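Local structure of penicillin binding protein 2X (5U47) at residues A[288-293]-A[393-398]; A[408-413]-A[517-522]; A[294-299]-A[417-422]. The protein probably acts as a transpeptidase that cross-links peptidoglycan strands during septal cell wall synthesis, and is a target of beta-lactam antibiotics. The protein carries 1 engineered substitution. All coordinates share one frame; numbering follows the deposited sequence.

Contact 1 of 3, residues A[288-293]-A[393-398]; sequences EAQYEP and SGIVSQ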
loop_
_atom_site.group_PDB
_atom_site.type_symbol
_atom_site.label_atom_id
_atom_site.label_comp_id
_atom_site.label_asym_id
_atom_site.label_seq_id
_atom_site.Cartn_x
_atom_site.Cartn_y
_atom_site.Cartn_z
ATOM N N GLU A 288 -0.949 2.393 -8.439
ATOM C CA GLU A 288 -0.907 2.087 -9.873
ATOM C C GLU A 288 -1.433 3.220 -10.717
ATOM O O GLU A 288 -0.795 3.619 -11.694
ATOM C CB GLU A 288 -1.693 0.815 -10.194
ATOM C CG GLU A 288 -1.075 -0.437 -9.627
ATOM C CD GLU A 288 -1.812 -1.689 -10.036
ATOM O OE1 GLU A 288 -2.997 -1.576 -10.433
ATOM O OE2 GLU A 288 -1.199 -2.781 -9.949
ATOM N N ALA A 289 -2.608 3.727 -10.355
ATOM C CA ALA A 289 -3.238 4.815 -11.112
ATOM C C ALA A 289 -2.344 6.066 -11.194
ATOM O O ALA A 289 -1.797 6.491 -10.188
ATOM C CB ALA A 289 -4.570 5.202 -10.471
ATOM N N GLN A 290 -2.177 6.610 -12.398
ATOM C CA GLN A 290 -1.437 7.861 -12.608
ATOM C C GLN A 290 -2.454 8.925 -12.975
ATOM O O GLN A 290 -3.312 8.680 -13.807
ATOM C CB GLN A 290 -0.417 7.742 -13.736
ATOM C CG GLN A 290 0.730 6.820 -13.377
ATOM C CD GLN A 290 1.802 6.760 -14.434
ATOM O OE1 GLN A 290 2.943 6.423 -14.140
ATOM N NE2 GLN A 290 1.446 7.079 -15.673
ATOM N N TYR A 291 -2.357 10.102 -12.378
ATOM C CA TYR A 291 -3.329 11.146 -12.675
ATOM C C TYR A 291 -2.740 12.533 -12.442
ATOM O O TYR A 291 -1.723 12.686 -11.760
ATOM C CB TYR A 291 -4.584 10.916 -11.795
ATOM C CG TYR A 291 -4.325 10.994 -10.277
ATOM C CD1 TYR A 291 -3.845 9.887 -9.553
ATOM C CD2 TYR A 291 -4.570 12.161 -9.582
ATOM C CE1 TYR A 291 -3.603 9.972 -8.194
ATOM C CE2 TYR A 291 -4.355 12.257 -8.206
ATOM C CZ TYR A 291 -3.863 11.168 -7.516
ATOM O OH TYR A 291 -3.639 11.283 -6.163
ATOM N N GLU A 292 -3.370 13.539 -13.015
ATOM C CA GLU A 292 -2.966 14.914 -12.782
ATOM C C GLU A 292 -3.656 15.271 -11.466
ATOM O O GLU A 292 -4.877 15.236 -11.398
ATOM C CB GLU A 292 -3.367 15.816 -13.956
ATOM C CG GLU A 292 -2.699 15.377 -15.265
ATOM C CD GLU A 292 -2.894 16.340 -16.436
ATOM O OE1 GLU A 292 -3.063 17.558 -16.245
ATOM O OE2 GLU A 292 -2.856 15.861 -17.571
ATOM N N PRO A 293 -2.881 15.612 -10.423
ATOM C CA PRO A 293 -3.492 15.812 -9.102
ATOM C C PRO A 293 -4.258 17.086 -8.889
ATOM O O PRO A 293 -5.069 17.132 -7.955
ATOM C CB PRO A 293 -2.292 15.803 -8.157
ATOM C CG PRO A 293 -1.219 16.407 -8.987
ATOM C CD PRO A 293 -1.438 15.897 -10.391
ATOM N N SER A 393 5.316 5.096 -11.899
ATOM C CA SER A 393 6.299 6.142 -11.587
ATOM C C SER A 393 5.830 7.578 -11.757
ATOM O O SER A 393 6.500 8.498 -11.299
ATOM C CB SER A 393 7.549 5.918 -12.433
ATOM O OG SER A 393 8.121 4.680 -12.095
ATOM N N GLY A 394 4.680 7.781 -12.392
ATOM C CA GLY A 394 4.223 9.115 -12.676
ATOM C C GLY A 394 4.992 9.630 -13.894
ATOM O O GLY A 394 5.830 8.920 -14.478
ATOM N N ILE A 395 4.690 10.852 -14.294
ATOM C CA ILE A 395 5.322 11.471 -15.487
ATOM C C ILE A 395 5.567 12.935 -15.200
ATOM O O ILE A 395 4.627 13.668 -14.898
ATOM C CB ILE A 395 4.425 11.354 -16.744
ATOM C CG1 ILE A 395 4.049 9.891 -17.015
ATOM C CG2 ILE A 395 5.122 11.950 -17.980
ATOM C CD1 ILE A 395 3.025 9.704 -18.130
ATOM N N VAL A 396 6.824 13.364 -15.286
ATOM C CA VAL A 396 7.180 14.760 -15.068
ATOM C C VAL A 396 7.780 15.300 -16.364
ATOM O O VAL A 396 8.682 14.711 -16.922
ATOM C CB VAL A 396 8.150 14.922 -13.904
ATOM C CG1 VAL A 396 8.532 16.388 -13.731
ATOM C CG2 VAL A 396 7.525 14.363 -12.631
ATOM N N SER A 397 7.244 16.416 -16.838
ATOM C CA SER A 397 7.668 17.000 -18.094
ATOM C C SER A 397 8.680 18.096 -17.880
ATOM O O SER A 397 8.650 18.793 -16.869
ATOM C CB SER A 397 6.460 17.595 -18.818
ATOM O OG SER A 397 6.863 18.282 -19.974
ATOM N N GLN A 398 9.580 18.245 -18.831
ATOM C CA GLN A 398 10.540 19.350 -18.760
ATOM C C GLN A 398 10.183 20.458 -19.768
ATOM O O GLN A 398 10.994 21.329 -20.026
ATOM C CB GLN A 398 11.986 18.850 -18.881
ATOM C CG GLN A 398 12.403 17.851 -17.776
ATOM C CD GLN A 398 12.207 18.377 -16.344
ATOM O OE1 GLN A 398 12.359 19.575 -16.078
ATOM N NE2 GLN A 398 11.886 17.469 -15.412
HETATM O O HOH W 1 4.852 4.529 -14.535
#
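Q290 reaches across to the backbone at S393 and G394, joining two surface loops of the penicillin-binding transpeptidase domain. One is the approach to the 3-10 turn and helix 297-308, with the probable nucleophile S295 in that turn just before the helix; the other leads into the short strand 395-396.

The polar part rests on one acceptor, the side-chain oxygen of Q290. G394 N donates to Q290 OE1 over 2.8 Å, with an N-H...O angle of 140°, clearly bent. The donor sits above the carbonyl plane, 46° out of it, rather than on a lone pair. A water provides a second link: it donates to Q290 OE1 at 2.7 Å and accepts from S393 N, also at 2.7 Å. Two donors therefore grip the same oxygen, and two successive backbone N-H groups of the second loop are satisfied, one directly and one through the water. The Q290 chain is stretched out beyond CG, which carries the amide across the gap. Nearby, the loops meet again where E288 O is hydrogen-bonded to S392 OG, while Y291 and I395 each bond through their backbones to the segment around strand 412-413.

The rest is van der Waals contact between the I395 branch and the nitrogen end of the Q290 amide. I395 does not point straight at Q290, but its long branch passes across the end of the amide at about a right angle. With CG1 anti to the carbonyl carbon (chi1 -55°), the terminal methyl comes up to the glutamine, I395 CD1 lying 3.9 Å from Q290 NE2.

Contact 2 of 3, residues A[408-413]-A[517-522]; sequences FGQGIS and GTYKVG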
loop_
_atom_site.group_PDB
_atom_site.type_symbol
_atom_site.label_atom_id
_atom_site.label_comp_id
_atom_site.label_asym_id
_atom_site.label_seq_id
_atom_site.Cartn_x
_atom_site.Cartn_y
_atom_site.Cartn_z
ATOM N N PHE A 408 -0.104 24.281 -10.358
ATOM C CA PHE A 408 -1.471 23.986 -9.908
ATOM C C PHE A 408 -1.837 22.523 -10.218
ATOM O O PHE A 408 -2.998 22.156 -10.291
ATOM C CB PHE A 408 -2.517 25.005 -10.403
ATOM C CG PHE A 408 -2.464 25.306 -11.871
ATOM C CD1 PHE A 408 -1.636 26.319 -12.348
ATOM C CD2 PHE A 408 -3.282 24.633 -12.771
ATOM C CE1 PHE A 408 -1.589 26.621 -13.701
ATOM C CE2 PHE A 408 -3.247 24.941 -14.129
ATOM C CZ PHE A 408 -2.396 25.929 -14.595
ATOM N N GLY A 409 -0.819 21.693 -10.386
ATOM C CA GLY A 409 -1.020 20.262 -10.577
ATOM C C GLY A 409 -1.590 19.763 -11.883
ATOM O O GLY A 409 -2.283 18.746 -11.891
ATOM N N GLN A 410 -1.308 20.463 -12.982
ATOM C CA GLN A 410 -1.689 20.003 -14.306
ATOM C C GLN A 410 -0.399 19.860 -15.108
ATOM O O GLN A 410 0.580 20.536 -14.829
ATOM C CB GLN A 410 -2.623 20.989 -15.008
ATOM C CG GLN A 410 -3.886 21.356 -14.237
ATOM C CD GLN A 410 -4.974 20.286 -14.190
ATOM O OE1 GLN A 410 -6.020 20.526 -13.588
ATOM N NE2 GLN A 410 -4.761 19.129 -14.841
ATOM N N GLY A 411 -0.415 19.016 -16.131
ATOM C CA GLY A 411 0.784 18.789 -16.941
ATOM C C GLY A 411 1.839 17.970 -16.215
ATOM O O GLY A 411 3.009 17.965 -16.609
ATOM N N ILE A 412 1.417 17.296 -15.151
ATOM C CA ILE A 412 2.268 16.440 -14.340
ATOM C C ILE A 412 1.401 15.273 -13.847
ATOM O O ILE A 412 0.251 15.472 -13.479
ATOM C CB ILE A 412 2.923 17.210 -13.162
ATOM C CG1 ILE A 412 3.875 16.295 -12.382
ATOM C CG2 ILE A 412 1.883 17.793 -12.208
ATOM C CD1 ILE A 412 4.748 17.027 -11.388
ATOM N N SER A 413 1.939 14.059 -13.888
ATOM C CA SER A 413 1.207 12.875 -13.462
ATOM C C SER A 413 1.846 12.275 -12.240
ATOM O O SER A 413 3.068 12.111 -12.194
ATOM C CB SER A 413 1.185 11.833 -14.561
ATOM O OG SER A 413 0.483 12.341 -15.665
ATOM N N GLY A 517 -7.652 13.380 -26.528
ATOM C CA GLY A 517 -6.326 13.595 -25.929
ATOM C C GLY A 517 -6.368 14.745 -24.927
ATOM O O GLY A 517 -5.821 14.644 -23.827
ATOM N N THR A 518 -7.018 15.841 -25.324
ATOM C CA THR A 518 -7.174 17.031 -24.481
ATOM C C THR A 518 -8.170 16.799 -23.334
ATOM O O THR A 518 -8.853 15.772 -23.276
ATOM C CB THR A 518 -7.639 18.242 -25.316
ATOM O OG1 THR A 518 -8.827 17.893 -26.037
ATOM C CG2 THR A 518 -6.547 18.685 -26.306
ATOM N N TYR A 519 -8.259 17.776 -22.438
ATOM C CA TYR A 519 -9.122 17.680 -21.273
ATOM C C TYR A 519 -10.626 17.631 -21.589
ATOM O O TYR A 519 -11.092 18.260 -22.537
ATOM C CB TYR A 519 -8.849 18.849 -20.323
ATOM C CG TYR A 519 -7.421 18.920 -19.823
ATOM C CD1 TYR A 519 -6.876 17.874 -19.084
ATOM C CD2 TYR A 519 -6.628 20.041 -20.054
ATOM C CE1 TYR A 519 -5.576 17.923 -18.613
ATOM C CE2 TYR A 519 -5.322 20.100 -19.586
ATOM C CZ TYR A 519 -4.805 19.034 -18.863
ATOM O OH TYR A 519 -3.523 19.065 -18.386
ATOM N N LYS A 520 -11.372 16.872 -20.780
ATOM C CA LYS A 520 -12.830 16.780 -20.914
ATOM C C LYS A 520 -13.445 18.109 -20.477
ATOM O O LYS A 520 -12.913 18.789 -19.594
ATOM C CB LYS A 520 -13.399 15.649 -20.062
ATOM C CG LYS A 520 -12.946 14.259 -20.460
ATOM C CD LYS A 520 -13.534 13.225 -19.513
ATOM C CE LYS A 520 -13.079 11.814 -19.843
ATOM N NZ LYS A 520 -13.590 10.840 -18.841
ATOM N N VAL A 521 -14.565 18.464 -21.093
ATOM C CA VAL A 521 -15.233 19.748 -20.821
ATOM C C VAL A 521 -16.549 19.667 -20.031
ATOM O O VAL A 521 -17.036 20.690 -19.557
ATOM C CB VAL A 521 -15.461 20.534 -22.138
ATOM C CG1 VAL A 521 -14.132 21.042 -22.686
ATOM C CG2 VAL A 521 -16.187 19.683 -23.177
ATOM N N GLY A 522 -17.105 18.468 -19.863
ATOM C CA GLY A 522 -18.378 18.314 -19.152
ATOM C C GLY A 522 -18.395 18.870 -17.736
ATOM O O GLY A 522 -17.346 19.023 -17.102
#
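Just past the Schellman motif that ends helix 400-405, with G409 as its C-prime residue, the chain meets the loop between strands 503-510 and 526-534 of the transpeptidase domain's antiparallel sheet. Q410 and Y519 make most of the contact. The side-chain amide of Q410 comes obliquely to the phenol end of Y519, its plane turned 66° from the ring. Q410 NE2 is 3.8 Å from Y519 OH and 4.0 Å from Y519 CZ, van der Waals approaches rather than bonds. G411 N is likewise 3.8 Å from Y519 OH.

What draws these three polar groups together is a carboxylate outside both segments: E292 OE1 is hydrogen-bonded to Q410 NE2, to G411 N and to Y519 OH. Such a cluster would be expected to stabilise the negative charge of E292. The bend of Q410 at chi2 (-74°) turns its amide toward the glutamate, and its other end is held too, Q410 OE1 accepting from Q510 N on the edge strand 503-510. Both ends of the amide being bonded, its rotation is fixed. The loop after that edge strand and the turn after helix 400-405 thus meet beside the probable SxxK active site, in the transpeptidase fold of the penicillin-binding family.

Contact 3 of 3, residues A[294-299]-A[417-422]; sequences GSTMKV and VQMLRA
T296 and M297 meet M419 at the start of helix 297-308, within the SxxK pattern S295-K298 that in penicillin-binding proteins supplies the acylated serine and its lysine. G294 leads in, its carbonyl accepting from M297 N as the chain turns into the helix. S295 faces away from helix 416-427. Its OG receives K298 NZ at 3.0 Å, and that lysine also bonds to S354 OG and N356 OD1, so K298 NZ has three oxygen partners, consistent with the active-site network of this family.

The next residue turns the other way. T296 directs its side chain at helix 416-427, and its hydroxyl oxygen lies between the backbone N and the carbonyl carbon (chi1 52°), where it meets the methyl of M419; the two side chains approach at a slant. M297 leaves the helix with CG anti to the backbone N (chi1 -177°) and then folds at chi2 and chi3, which brings its methyl round to M419; here the two thioether chains cross at about a right angle.

M419, itself bent twice, thus serves both neighbours in this buried layer between the helices: M297 CE lies 4.0 Å from M419 SD, and M419 CE lies 3.5 Å from T296 OG1.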
loop_
_atom_site.group_PDB
_atom_site.type_symbol
_atom_site.label_atom_id
_atom_site.label_comp_id
_atom_site.label_asym_id
_atom_site.label_seq_id
_atom_site.Cartn_x
_atom_site.Cartn_y
_atom_site.Cartn_z
ATOM N N GLY A 294 -4.015 18.116 -9.712
ATOM C CA GLY A 294 -4.720 19.373 -9.525
ATOM C C GLY A 294 -4.184 20.149 -8.323
ATOM O O GLY A 294 -3.058 19.915 -7.852
ATOM N N SER A 295 -5.038 21.018 -7.794
ATOM C CA SER A 295 -4.660 22.022 -6.791
ATOM C C SER A 295 -4.065 21.648 -5.437
ATOM O O SER A 295 -3.591 22.541 -4.746
ATOM C CB SER A 295 -5.793 23.040 -6.628
ATOM O OG SER A 295 -5.783 23.853 -7.756
ATOM N N THR A 296 -4.061 20.372 -5.057
ATOM C CA THR A 296 -3.390 19.974 -3.827
ATOM C C THR A 296 -1.894 20.165 -4.037
ATOM O O THR A 296 -1.145 20.308 -3.066
ATOM C CB THR A 296 -3.665 18.505 -3.455
ATOM O OG1 THR A 296 -3.366 17.675 -4.587
ATOM C CG2 THR A 296 -5.122 18.331 -3.059
ATOM N N MET A 297 -1.472 20.190 -5.305
ATOM C CA MET A 297 -0.062 20.402 -5.633
ATOM C C MET A 297 0.384 21.824 -5.227
ATOM O O MET A 297 1.556 22.049 -5.021
ATOM C CB MET A 297 0.235 20.131 -7.117
ATOM C CG MET A 297 1.698 20.269 -7.518
ATOM S SD MET A 297 2.832 19.082 -6.743
ATOM C CE MET A 297 2.359 17.574 -7.561
ATOM N N LYS A 298 -0.561 22.750 -5.073
ATOM C CA LYS A 298 -0.256 24.108 -4.609
ATOM C C LYS A 298 0.339 24.117 -3.200
ATOM O O LYS A 298 0.934 25.109 -2.799
ATOM C CB LYS A 298 -1.508 25.002 -4.629
ATOM C CG LYS A 298 -2.108 25.190 -6.012
ATOM C CD LYS A 298 -3.361 26.051 -6.014
ATOM C CE LYS A 298 -3.770 26.338 -7.460
ATOM N NZ LYS A 298 -5.166 26.764 -7.622
ATOM N N VAL A 299 0.166 23.026 -2.450
ATOM C CA VAL A 299 0.753 22.902 -1.115
ATOM C C VAL A 299 2.264 22.856 -1.316
ATOM O O VAL A 299 3.000 23.596 -0.654
ATOM C CB VAL A 299 0.246 21.642 -0.369
ATOM C CG1 VAL A 299 0.977 21.417 0.947
ATOM C CG2 VAL A 299 -1.251 21.740 -0.086
ATOM N N VAL A 417 0.275 7.501 -3.775
ATOM C CA VAL A 417 1.347 7.299 -2.801
ATOM C C VAL A 417 2.475 8.352 -2.952
ATOM O O VAL A 417 3.096 8.711 -1.962
ATOM C CB VAL A 417 1.821 5.841 -2.764
ATOM C CG1 VAL A 417 2.565 5.477 -4.052
ATOM C CG2 VAL A 417 2.652 5.573 -1.512
ATOM N N GLN A 418 2.715 8.864 -4.166
ATOM C CA GLN A 418 3.681 9.977 -4.346
ATOM C C GLN A 418 3.172 11.251 -3.649
ATOM O O GLN A 418 3.940 11.983 -3.004
ATOM C CB GLN A 418 3.955 10.242 -5.818
ATOM C CG GLN A 418 4.822 9.183 -6.465
ATOM C CD GLN A 418 5.010 9.409 -7.942
ATOM O OE1 GLN A 418 4.072 9.813 -8.639
ATOM N NE2 GLN A 418 6.212 9.115 -8.441
ATOM N N MET A 419 1.863 11.498 -3.749
ATOM C CA MET A 419 1.291 12.638 -3.060
ATOM C C MET A 419 1.419 12.474 -1.549
ATOM O O MET A 419 1.777 13.413 -0.853
ATOM C CB MET A 419 -0.175 12.862 -3.457
ATOM C CG MET A 419 -0.361 13.262 -4.922
ATOM S SD MET A 419 0.516 14.775 -5.392
ATOM C CE MET A 419 -0.289 16.009 -4.380
ATOM N N LEU A 420 1.123 11.280 -1.039
ATOM C CA LEU A 420 1.226 11.030 0.402
ATOM C C LEU A 420 2.644 11.277 0.900
ATOM O O LEU A 420 2.837 11.890 1.944
ATOM C CB LEU A 420 0.777 9.601 0.755
ATOM C CG LEU A 420 -0.708 9.266 0.457
ATOM C CD1 LEU A 420 -0.981 7.796 0.766
ATOM C CD2 LEU A 420 -1.656 10.148 1.268
ATOM N N ARG A 421 3.612 10.774 0.146
ATOM C CA ARG A 421 5.021 10.936 0.482
ATOM C C ARG A 421 5.378 12.439 0.571
ATOM O O ARG A 421 6.016 12.874 1.528
ATOM C CB ARG A 421 5.877 10.248 -0.571
ATOM C CG ARG A 421 7.369 10.409 -0.380
ATOM C CD ARG A 421 8.165 9.654 -1.441
ATOM N NE ARG A 421 7.828 10.131 -2.769
ATOM C CZ ARG A 421 8.280 9.634 -3.928
ATOM N NH1 ARG A 421 7.855 10.162 -5.059
ATOM N NH2 ARG A 421 9.132 8.630 -3.976
ATOM N N ALA A 422 4.930 13.215 -0.404
ATOM C CA ALA A 422 5.201 14.658 -0.441
ATOM C C ALA A 422 4.540 15.352 0.739
ATOM O O ALA A 422 5.159 16.220 1.379
ATOM C CB ALA A 422 4.715 15.257 -1.756
#

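How the contacts relate
From the N terminus, 288-293 runs straight into 294-299, so contacts 1 and 3 start from consecutive parts of the chain. Contact 1 closes a loop of about a hundred residues at 393-398; contact 3 closes at 417-422, so the two cross. Contact 2 opens at 408-413, in series with contact 1, and crosses contact 3 before closing at 517-522, the loop between strands 503-510 and 526-534 of the five-stranded sheet. Strands 395-396 and 412-413 pair, joining contacts 1 and 2, and E292 of 288-293 is hydrogen-bonded to Q410 and Y519. Hydrogen bonds S393 O to Q418 NE2 and G294 N to G409 O tie contact 3 to contacts 1 and 2.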